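Local coordinates for hypothetical protein AF1531 (Archaeoglobus fulgidus, PDB 2I5H) that is of unknown function but probably combines a helix-hairpin-helix-type region with an antiparallel beta sheet and may bind nucleic acid, at residues D19-L24 with D70-G75; E57-K62 with V81-K86; P66-R71 with P103-H108. One frame throughout, in Å; residues are numbered along the deposited sequence.

Contact 1 of 3, residues D19-L24 with D70-G75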
loop_
_atom_site.group_PDB
_atom_site.type_symbol
_atom_site.label_atom_id
_atom_site.label_comp_id
_atom_site.label_asym_id
_atom_site.label_seq_id
_atom_site.Cartn_x
_atom_site.Cartn_y
_atom_site.Cartn_z
ATOM N N ASP A 19 1.523 11.857 -5.689
ATOM C CA ASP A 19 1.299 12.376 -7.032
ATOM C C ASP A 19 0.391 11.406 -7.793
ATOM O O ASP A 19 -0.373 11.810 -8.673
ATOM C CB ASP A 19 2.630 12.535 -7.772
ATOM C CG ASP A 19 2.868 13.956 -8.234
ATOM O OD1 ASP A 19 2.688 14.881 -7.413
ATOM O OD2 ASP A 19 3.238 14.152 -9.411
ATOM N N TYR A 20 0.482 10.126 -7.445
ATOM C CA TYR A 20 -0.334 9.097 -8.078
ATOM C C TYR A 20 -0.908 8.137 -7.038
ATOM O O TYR A 20 -0.297 7.903 -6.001
ATOM C CB TYR A 20 0.504 8.298 -9.071
ATOM C CG TYR A 20 0.884 9.067 -10.312
ATOM C CD1 TYR A 20 0.017 9.149 -11.399
ATOM C CD2 TYR A 20 2.115 9.711 -10.401
ATOM C CE1 TYR A 20 0.369 9.851 -12.551
ATOM C CE2 TYR A 20 2.478 10.416 -11.546
ATOM C CZ TYR A 20 1.603 10.480 -12.616
ATOM O OH TYR A 20 1.968 11.165 -13.754
ATOM N N ALA A 21 -2.084 7.588 -7.326
ATOM C CA ALA A 21 -2.729 6.630 -6.426
ATOM C C ALA A 21 -3.417 5.548 -7.244
ATOM O O ALA A 21 -3.656 5.713 -8.445
ATOM C CB ALA A 21 -3.750 7.336 -5.532
ATOM N N TYR A 22 -3.736 4.439 -6.588
ATOM C CA TYR A 22 -4.401 3.322 -7.245
ATOM C C TYR A 22 -5.820 3.163 -6.701
ATOM O O TYR A 22 -6.056 3.272 -5.494
ATOM C CB TYR A 22 -3.585 2.041 -7.035
ATOM C CG TYR A 22 -2.360 1.940 -7.927
ATOM C CD1 TYR A 22 -2.380 1.158 -9.083
ATOM C CD2 TYR A 22 -1.188 2.624 -7.616
ATOM C CE1 TYR A 22 -1.259 1.057 -9.908
ATOM C CE2 TYR A 22 -0.056 2.530 -8.435
ATOM C CZ TYR A 22 -0.101 1.744 -9.577
ATOM O OH TYR A 22 1.014 1.630 -10.374
ATOM N N VAL A 23 -6.765 2.918 -7.603
ATOM C CA VAL A 23 -8.163 2.777 -7.241
ATOM C C VAL A 23 -8.475 1.494 -6.477
ATOM O O VAL A 23 -8.119 0.397 -6.907
ATOM C CB VAL A 23 -9.063 2.840 -8.499
ATOM C CG1 VAL A 23 -10.512 2.620 -8.113
ATOM C CG2 VAL A 23 -8.886 4.179 -9.195
ATOM N N LEU A 24 -9.143 1.653 -5.342
ATOM C CA LEU A 24 -9.541 0.536 -4.499
ATOM C C LEU A 24 -11.015 0.219 -4.694
ATOM O O LEU A 24 -11.429 -0.939 -4.620
ATOM C CB LEU A 24 -9.314 0.875 -3.022
ATOM C CG LEU A 24 -7.898 1.218 -2.554
ATOM C CD1 LEU A 24 -7.947 1.711 -1.111
ATOM C CD2 LEU A 24 -7.004 -0.006 -2.667
ATOM N N ASP A 70 -6.622 0.796 -11.263
ATOM C CA ASP A 70 -6.255 1.898 -12.152
ATOM C C ASP A 70 -5.335 2.853 -11.394
ATOM O O ASP A 70 -5.510 3.085 -10.190
ATOM C CB ASP A 70 -7.488 2.693 -12.600
ATOM C CG ASP A 70 -8.098 2.172 -13.884
ATOM O OD1 ASP A 70 -7.607 1.161 -14.428
ATOM O OD2 ASP A 70 -9.083 2.780 -14.343
ATOM N N ARG A 71 -4.363 3.411 -12.105
ATOM C CA ARG A 71 -3.437 4.366 -11.521
ATOM C C ARG A 71 -3.941 5.741 -11.947
ATOM O O ARG A 71 -4.096 6.010 -13.140
ATOM C CB ARG A 71 -2.022 4.124 -12.053
ATOM C CG ARG A 71 -0.975 5.076 -11.510
ATOM C CD ARG A 71 0.409 4.715 -12.030
ATOM N NE ARG A 71 1.460 5.526 -11.422
ATOM C CZ ARG A 71 2.210 6.404 -12.078
ATOM N NH1 ARG A 71 2.031 6.601 -13.379
ATOM N NH2 ARG A 71 3.151 7.079 -11.435
ATOM N N VAL A 72 -4.213 6.607 -10.978
ATOM C CA VAL A 72 -4.722 7.932 -11.294
ATOM C C VAL A 72 -3.833 9.041 -10.766
ATOM O O VAL A 72 -3.195 8.911 -9.721
ATOM C CB VAL A 72 -6.152 8.140 -10.738
ATOM C CG1 VAL A 72 -7.112 7.173 -11.414
ATOM C CG2 VAL A 72 -6.161 7.937 -9.216
ATOM N N TYR A 73 -3.789 10.134 -11.512
ATOM C CA TYR A 73 -2.982 11.270 -11.127
ATOM C C TYR A 73 -3.771 12.133 -10.154
ATOM O O TYR A 73 -4.918 12.497 -10.421
ATOM C CB TYR A 73 -2.605 12.084 -12.368
ATOM C CG TYR A 73 -1.784 13.305 -12.060
ATOM C CD1 TYR A 73 -0.453 13.192 -11.656
ATOM C CD2 TYR A 73 -2.339 14.577 -12.155
ATOM C CE1 TYR A 73 0.303 14.321 -11.350
ATOM C CE2 TYR A 73 -1.592 15.713 -11.854
ATOM C CZ TYR A 73 -0.274 15.575 -11.453
ATOM O OH TYR A 73 0.460 16.695 -11.147
ATOM N N ILE A 74 -3.162 12.433 -9.010
ATOM C CA ILE A 74 -3.805 13.265 -8.005
ATOM C C ILE A 74 -2.938 14.469 -7.646
ATOM O O ILE A 74 -3.118 15.083 -6.593
ATOM C CB ILE A 74 -4.108 12.454 -6.724
ATOM C CG1 ILE A 74 -2.828 11.803 -6.195
ATOM C CG2 ILE A 74 -5.141 11.373 -7.039
ATOM C CD1 ILE A 74 -2.978 11.180 -4.798
ATOM N N GLY A 75 -2.005 14.802 -8.536
ATOM C CA GLY A 75 -1.115 15.933 -8.311
ATOM C C GLY A 75 -1.730 17.293 -8.611
ATOM O O GLY A 75 -2.924 17.399 -8.880
#
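Tyr20 lies between Arg71 and Tyr73 on one face of an antiparallel strand pair, 20-23 with 71-73, in a five-stranded antiparallel sheet of which 71-73 is an outermost strand. The guanidinium of Arg71 lies nearly flat on the Tyr20 ring as a cation-pi stack, centres 3.6 Å apart and planes at 19°. NH2 is offset toward the rim, 3.0 Å from Tyr20 CD2. Arg71 CG is anti to the backbone N (chi1 180°), and the chain runs extended on to NE, whose salt bridge to Glu50 gives the group a second hold. The opposite face of Tyr20 receives the edge of Tyr73 in a T-shaped pair with planes at 64°, where CD1 of Tyr73 comes within 3.5 Å of CZ of Tyr20. At the base of the arginine side chain, Arg71 CB makes a CH-pi contact over the face of the Tyr22 ring, 4.1 Å from its centroid.

Four backbone hydrogen bonds join the segments. Ala21 and Val72 form the hydrogen-bonded pair, with Val72 N to Ala21 O at 2.7 Å and Ala21 N returning to Val72 O, while Val23 N reaches Asp70 O beyond one end of the pairing. Past the other end, Ile74 N donates to Asp19 O.

The apolar contacts of Ala21 and Val72 are on the reverse face. Val72 and Ile74 also pack on Val82 of strand 82-88 there, and Ile74 CD1 reaches to 4.0 Å from Ala21 CB.

Contact 2 of 3, residues E57-K62 with V81-K86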
loop_
_atom_site.group_PDB
_atom_site.type_symbol
_atom_site.label_atom_id
_atom_site.label_comp_id
_atom_site.label_asym_id
_atom_site.label_seq_id
_atom_site.Cartn_x
_atom_site.Cartn_y
_atom_site.Cartn_z
ATOM N N GLU A 57 -10.039 9.698 -0.271
ATOM C CA GLU A 57 -11.334 9.609 -0.913
ATOM C C GLU A 57 -11.304 10.813 -1.856
ATOM O O GLU A 57 -10.956 11.923 -1.441
ATOM C CB GLU A 57 -12.462 9.747 0.105
ATOM C CG GLU A 57 -13.837 9.610 -0.507
ATOM C CD GLU A 57 -14.875 9.140 0.500
ATOM O OE1 GLU A 57 -14.799 7.973 0.951
ATOM O OE2 GLU A 57 -15.759 9.941 0.839
ATOM N N VAL A 58 -11.623 10.580 -3.122
ATOM C CA VAL A 58 -11.607 11.643 -4.127
ATOM C C VAL A 58 -12.866 11.612 -4.974
ATOM O O VAL A 58 -13.490 10.568 -5.128
ATOM C CB VAL A 58 -10.413 11.464 -5.092
ATOM C CG1 VAL A 58 -9.121 11.332 -4.312
ATOM C CG2 VAL A 58 -10.627 10.220 -5.951
ATOM N N SER A 59 -13.243 12.761 -5.531
ATOM C CA SER A 59 -14.388 12.785 -6.424
ATOM C C SER A 59 -13.820 12.478 -7.818
ATOM O O SER A 59 -12.638 12.713 -8.088
ATOM C CB SER A 59 -15.083 14.150 -6.404
ATOM O OG SER A 59 -14.149 15.207 -6.518
ATOM N N ILE A 60 -14.662 11.936 -8.687
ATOM C CA ILE A 60 -14.240 11.570 -10.036
ATOM C C ILE A 60 -14.970 12.446 -11.052
ATOM O O ILE A 60 -16.131 12.785 -10.861
ATOM C CB ILE A 60 -14.547 10.064 -10.300
ATOM C CG1 ILE A 60 -13.740 9.188 -9.328
ATOM C CG2 ILE A 60 -14.222 9.691 -11.743
ATOM C CD1 ILE A 60 -12.231 9.344 -9.430
ATOM N N ARG A 61 -14.274 12.831 -12.121
ATOM C CA ARG A 61 -14.859 13.671 -13.159
ATOM C C ARG A 61 -15.969 12.974 -13.938
ATOM O O ARG A 61 -16.016 11.748 -14.022
ATOM C CB ARG A 61 -13.768 14.124 -14.131
ATOM C CG ARG A 61 -12.685 14.971 -13.481
ATOM C CD ARG A 61 -11.587 15.299 -14.486
ATOM N NE ARG A 61 -12.111 16.144 -15.550
ATOM C CZ ARG A 61 -12.316 17.453 -15.437
ATOM N NH1 ARG A 61 -12.030 18.085 -14.306
ATOM N NH2 ARG A 61 -12.835 18.125 -16.453
ATOM N N LYS A 62 -16.857 13.770 -14.518
ATOM C CA LYS A 62 -17.964 13.228 -15.299
ATOM C C LYS A 62 -17.474 12.373 -16.466
ATOM O O LYS A 62 -16.425 12.637 -17.048
ATOM C CB LYS A 62 -18.834 14.367 -15.841
ATOM C CG LYS A 62 -19.434 15.249 -14.771
ATOM C CD LYS A 62 -20.371 16.287 -15.368
ATOM C CE LYS A 62 -20.981 17.151 -14.275
ATOM N NZ LYS A 62 -21.712 16.304 -13.285
ATOM N N VAL A 81 -8.707 12.092 -14.608
ATOM C CA VAL A 81 -9.782 11.281 -14.040
ATOM C C VAL A 81 -10.311 11.786 -12.699
ATOM O O VAL A 81 -11.525 11.898 -12.507
ATOM C CB VAL A 81 -9.312 9.811 -13.898
ATOM C CG1 VAL A 81 -10.391 8.961 -13.232
ATOM C CG2 VAL A 81 -8.989 9.246 -15.278
ATOM N N VAL A 82 -9.404 12.085 -11.776
ATOM C CA VAL A 82 -9.800 12.589 -10.466
ATOM C C VAL A 82 -10.250 14.043 -10.572
ATOM O O VAL A 82 -9.669 14.831 -11.323
ATOM C CB VAL A 82 -8.623 12.483 -9.458
ATOM C CG1 VAL A 82 -8.954 13.228 -8.161
ATOM C CG2 VAL A 82 -8.330 11.023 -9.168
ATOM N N TYR A 83 -11.303 14.401 -9.845
ATOM C CA TYR A 83 -11.758 15.779 -9.851
ATOM C C TYR A 83 -11.080 16.450 -8.664
ATOM O O TYR A 83 -10.081 17.143 -8.835
ATOM C CB TYR A 83 -13.288 15.856 -9.748
ATOM C CG TYR A 83 -13.854 17.264 -9.722
ATOM C CD1 TYR A 83 -13.245 18.309 -10.430
ATOM C CD2 TYR A 83 -15.012 17.549 -9.006
ATOM C CE1 TYR A 83 -13.785 19.602 -10.412
ATOM C CE2 TYR A 83 -15.556 18.825 -8.982
ATOM C CZ TYR A 83 -14.937 19.849 -9.685
ATOM O OH TYR A 83 -15.479 21.111 -9.633
ATOM N N LYS A 84 -11.587 16.208 -7.457
ATOM C CA LYS A 84 -11.009 16.810 -6.262
ATOM C C LYS A 84 -10.663 15.772 -5.191
ATOM O O LYS A 84 -11.275 14.702 -5.126
ATOM C CB LYS A 84 -12.001 17.813 -5.666
ATOM C CG LYS A 84 -12.412 18.946 -6.601
ATOM C CD LYS A 84 -11.224 19.834 -6.939
ATOM C CE LYS A 84 -11.652 21.022 -7.785
ATOM N NZ LYS A 84 -10.513 21.938 -8.066
ATOM N N ILE A 85 -9.669 16.088 -4.368
ATOM C CA ILE A 85 -9.299 15.207 -3.264
ATOM C C ILE A 85 -10.203 15.663 -2.119
ATOM O O ILE A 85 -10.148 16.821 -1.696
ATOM C CB ILE A 85 -7.822 15.379 -2.860
ATOM C CG1 ILE A 85 -6.914 14.974 -4.027
ATOM C CG2 ILE A 85 -7.506 14.511 -1.635
ATOM C CD1 ILE A 85 -5.430 15.081 -3.719
ATOM N N LYS A 86 -11.042 14.758 -1.619
ATOM C CA LYS A 86 -11.982 15.108 -0.555
ATOM C C LYS A 86 -11.393 15.075 0.855
ATOM O O LYS A 86 -11.501 16.049 1.613
ATOM C CB LYS A 86 -13.198 14.170 -0.602
ATOM C CG LYS A 86 -13.876 14.042 -1.964
ATOM C CD LYS A 86 -14.536 15.333 -2.425
ATOM C CE LYS A 86 -15.832 15.610 -1.680
ATOM N NZ LYS A 86 -16.530 16.803 -2.246
HETATM O O HOH W 1 -15.708 17.222 -5.531
HETATM O O HOH W 2 -9.760 17.605 -12.198
#
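Tyr83 and Arg61 cross at about a right angle, the ring and guanidinium planes 74° apart, with Tyr83 CD1 4.1 Å from Arg61 NH1. One face of the Tyr83 ring carries CG of its neighbour Lys84 over its centre, and a water sits at the ring edge, in plane. That water accepts from Arg61 NH1 and donates to Val82 O, so it ties the bent arginine chain back to the opposite strand.

Ser59 is the focus of the polar contacts. Its backbone N donates to Lys84 O at 2.8 Å and its O accepts from Tyr83 N. OG, placed between the backbone N and the carbonyl carbon (chi1 47°), takes up Lys84 N at 2.9 Å. A single serine thus faces two residues, Tyr83 and Lys84. This is a beta bulge between antiparallel strands 55-60 and 82-88, shifting the register by one between the Val58-Ile85 and Ile60-Val82 pairs. OG also bonds a second water, at 2.7 Å, which Lys86 NZ reaches only weakly; the ammonium has a salt bridge to Glu42.

Backbone bonds continue on either side of the bulge, from Lys86 N to Glu57 O and from Arg61 N to Val81 O. Among the apolar groups, Val58 CB meets Val82 CG1 at 3.8 Å, the two side chains crossing at about a right angle, and Ile60 CG2 lies beside Val81 CG1 at 4.2 Å.

Contact 3 of 3, residues P66-R71 with P103-H108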
loop_
_atom_site.group_PDB
_atom_site.type_symbol
_atom_site.label_atom_id
_atom_site.label_comp_id
_atom_site.label_asym_id
_atom_site.label_seq_id
_atom_site.Cartn_x
_atom_site.Cartn_y
_atom_site.Cartn_z
ATOM N N PRO A 66 -13.648 4.649 -13.506
ATOM C CA PRO A 66 -12.408 4.061 -12.991
ATOM C C PRO A 66 -12.566 2.614 -12.584
ATOM O O PRO A 66 -13.601 2.222 -12.044
ATOM C CB PRO A 66 -12.072 4.944 -11.793
ATOM C CG PRO A 66 -12.729 6.249 -12.135
ATOM C CD PRO A 66 -14.039 5.815 -12.696
ATOM N N LEU A 67 -11.518 1.835 -12.835
ATOM C CA LEU A 67 -11.498 0.416 -12.507
ATOM C C LEU A 67 -10.565 0.166 -11.331
ATOM O O LEU A 67 -9.612 0.907 -11.130
ATOM C CB LEU A 67 -10.980 -0.383 -13.706
ATOM C CG LEU A 67 -11.726 -0.160 -15.020
ATOM C CD1 LEU A 67 -10.929 -0.728 -16.191
ATOM C CD2 LEU A 67 -13.099 -0.806 -14.916
ATOM N N VAL A 68 -10.844 -0.878 -10.557
ATOM C CA VAL A 68 -9.965 -1.233 -9.448
ATOM C C VAL A 68 -8.587 -1.480 -10.079
ATOM O O VAL A 68 -8.500 -2.061 -11.166
ATOM C CB VAL A 68 -10.448 -2.523 -8.746
ATOM C CG1 VAL A 68 -9.429 -2.968 -7.705
ATOM C CG2 VAL A 68 -11.803 -2.282 -8.092
ATOM N N MET A 69 -7.528 -1.022 -9.411
ATOM C CA MET A 69 -6.146 -1.170 -9.881
ATOM C C MET A 69 -5.699 -0.070 -10.850
ATOM O O MET A 69 -4.528 -0.013 -11.229
ATOM C CB MET A 69 -5.924 -2.546 -10.528
ATOM C CG MET A 69 -6.042 -3.723 -9.567
ATOM S SD MET A 69 -4.503 -4.149 -8.690
ATOM C CE MET A 69 -3.838 -5.391 -9.792
ATOM N N ASP A 70 -6.622 0.796 -11.263
ATOM C CA ASP A 70 -6.255 1.898 -12.152
ATOM C C ASP A 70 -5.335 2.853 -11.394
ATOM O O ASP A 70 -5.510 3.085 -10.190
ATOM C CB ASP A 70 -7.488 2.693 -12.600
ATOM C CG ASP A 70 -8.098 2.172 -13.884
ATOM O OD1 ASP A 70 -7.607 1.161 -14.428
ATOM O OD2 ASP A 70 -9.083 2.780 -14.343
ATOM N N ARG A 71 -4.363 3.411 -12.105
ATOM C CA ARG A 71 -3.437 4.366 -11.521
ATOM C C ARG A 71 -3.941 5.741 -11.947
ATOM O O ARG A 71 -4.096 6.010 -13.140
ATOM C CB ARG A 71 -2.022 4.124 -12.053
ATOM C CG ARG A 71 -0.975 5.076 -11.510
ATOM C CD ARG A 71 0.409 4.715 -12.030
ATOM N NE ARG A 71 1.460 5.526 -11.422
ATOM C CZ ARG A 71 2.210 6.404 -12.078
ATOM N NH1 ARG A 71 2.031 6.601 -13.379
ATOM N NH2 ARG A 71 3.151 7.079 -11.435
ATOM N N PRO A 103 -5.026 -5.181 0.097
ATOM C CA PRO A 103 -3.805 -5.992 0.015
ATOM C C PRO A 103 -3.345 -6.317 -1.408
ATOM O O PRO A 103 -2.144 -6.353 -1.677
ATOM C CB PRO A 103 -4.157 -7.241 0.835
ATOM C CG PRO A 103 -5.645 -7.347 0.671
ATOM C CD PRO A 103 -6.098 -5.908 0.799
ATOM N N TYR A 104 -4.294 -6.550 -2.312
ATOM C CA TYR A 104 -3.966 -6.866 -3.701
ATOM C C TYR A 104 -3.387 -5.665 -4.431
ATOM O O TYR A 104 -2.467 -5.804 -5.237
ATOM C CB TYR A 104 -5.211 -7.357 -4.443
ATOM C CG TYR A 104 -5.741 -8.661 -3.906
ATOM C CD1 TYR A 104 -5.051 -9.853 -4.115
ATOM C CD2 TYR A 104 -6.908 -8.699 -3.147
ATOM C CE1 TYR A 104 -5.513 -11.055 -3.577
ATOM C CE2 TYR A 104 -7.379 -9.889 -2.606
ATOM C CZ TYR A 104 -6.672 -11.065 -2.825
ATOM O OH TYR A 104 -7.135 -12.242 -2.287
ATOM N N VAL A 105 -3.932 -4.486 -4.154
ATOM C CA VAL A 105 -3.461 -3.263 -4.789
ATOM C C VAL A 105 -2.075 -2.877 -4.259
ATOM O O VAL A 105 -1.199 -2.485 -5.029
ATOM C CB VAL A 105 -4.479 -2.116 -4.575
ATOM C CG1 VAL A 105 -3.953 -0.817 -5.156
ATOM C CG2 VAL A 105 -5.802 -2.479 -5.246
ATOM N N ILE A 106 -1.868 -3.000 -2.951
ATOM C CA ILE A 106 -0.564 -2.680 -2.377
ATOM C C ILE A 106 0.493 -3.607 -2.983
ATOM O O ILE A 106 1.598 -3.174 -3.314
ATOM C CB ILE A 106 -0.565 -2.843 -0.840
ATOM C CG1 ILE A 106 -1.412 -1.735 -0.204
ATOM C CG2 ILE A 106 0.864 -2.786 -0.304
ATOM C CD1 ILE A 106 -1.537 -1.840 1.303
ATOM N N GLU A 107 0.147 -4.880 -3.133
ATOM C CA GLU A 107 1.067 -5.856 -3.708
ATOM C C GLU A 107 1.437 -5.436 -5.127
ATOM O O GLU A 107 2.591 -5.538 -5.535
ATOM C CB GLU A 107 0.418 -7.238 -3.721
ATOM C CG GLU A 107 1.331 -8.359 -4.187
ATOM C CD GLU A 107 0.632 -9.702 -4.180
ATOM O OE1 GLU A 107 -0.358 -9.856 -4.924
ATOM O OE2 GLU A 107 1.065 -10.600 -3.426
ATOM N N HIS A 108 0.445 -4.953 -5.870
ATOM C CA HIS A 108 0.648 -4.499 -7.238
ATOM C C HIS A 108 1.640 -3.343 -7.246
ATOM O O HIS A 108 2.572 -3.310 -8.049
ATOM C CB HIS A 108 -0.686 -4.032 -7.832
ATOM C CG HIS A 108 -0.592 -3.576 -9.254
ATOM N ND1 HIS A 108 -0.423 -4.449 -10.307
ATOM C CD2 HIS A 108 -0.649 -2.338 -9.798
ATOM C CE1 HIS A 108 -0.382 -3.768 -11.439
ATOM N NE2 HIS A 108 -0.517 -2.484 -11.157
#
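The methyl of Met69 sits over one face of the His108 imidazole, with CE 3.6 Å from ND1, and joins a type II beta turn, Leu67 to Asp70, to the helix 96-111. The Met69 chain bends at chi2 and again at chi3 (-93°), the second bend placing CE over the ring. The sulfur adds an oblique Met-aromatic contact, SD lying 4.4 Å from the ring centroid, and it also touches His108 CB at 3.9 Å. Beside this pair, CG2 of Val105 meets Met69 SD at 4.0 Å. Val68 CG1 makes a looser approach to the same Val105 methyl, at 4.4 Å. No hydrogen bond crosses between the segments, and the small, largely exposed interface rests mainly on the Met69 thioether.

Neighbouring residues flank both partners. The His108 ring also meets the ring of Tyr22 steeply. Val105 lies three residues, about one helical turn, earlier, and its side chain also packs on Tyr22 and Leu24 of strand 20-27. Farther round the helix, Ile106 touches Ile181 and Ile182 of helix 173-186.

On the loop side, Met69 is the third residue of the turn and takes the positive phi (85°) that a type II turn calls for there; its backbone is bonded to Val23. The turn is closed by Asp70 N donating to Leu67 O at 3.0 Å. The Asp70 carboxylate clasps it a second time: Leu67 N donates to OD2 at 3.0 Å, meeting that oxygen from 71° above the carboxylate plane.

Overall arrangement
Contacts 1 and 2 both join strands of the same antiparallel sheet and are partly buried, whereas contact 3 is a surface contact between a loop and a helix. The two strand pairs share backbone hydrogen bonding, but contact 1 is regular and adds a cation-pi and aromatic group on one face, while contact 2 is bulged and adds a serine hydroxyl and waters. They touch on their apolar side, for instance through Ile74 O and Ile85 CD1. The segments of contacts 1 and 3 overlap at Asp70 and Arg71, which do not touch the helix segment; contact 3 rests on Met69 sulfur and methyl and on valine. Pro66 brings its loop against Val81 and Ile60 of contact 2.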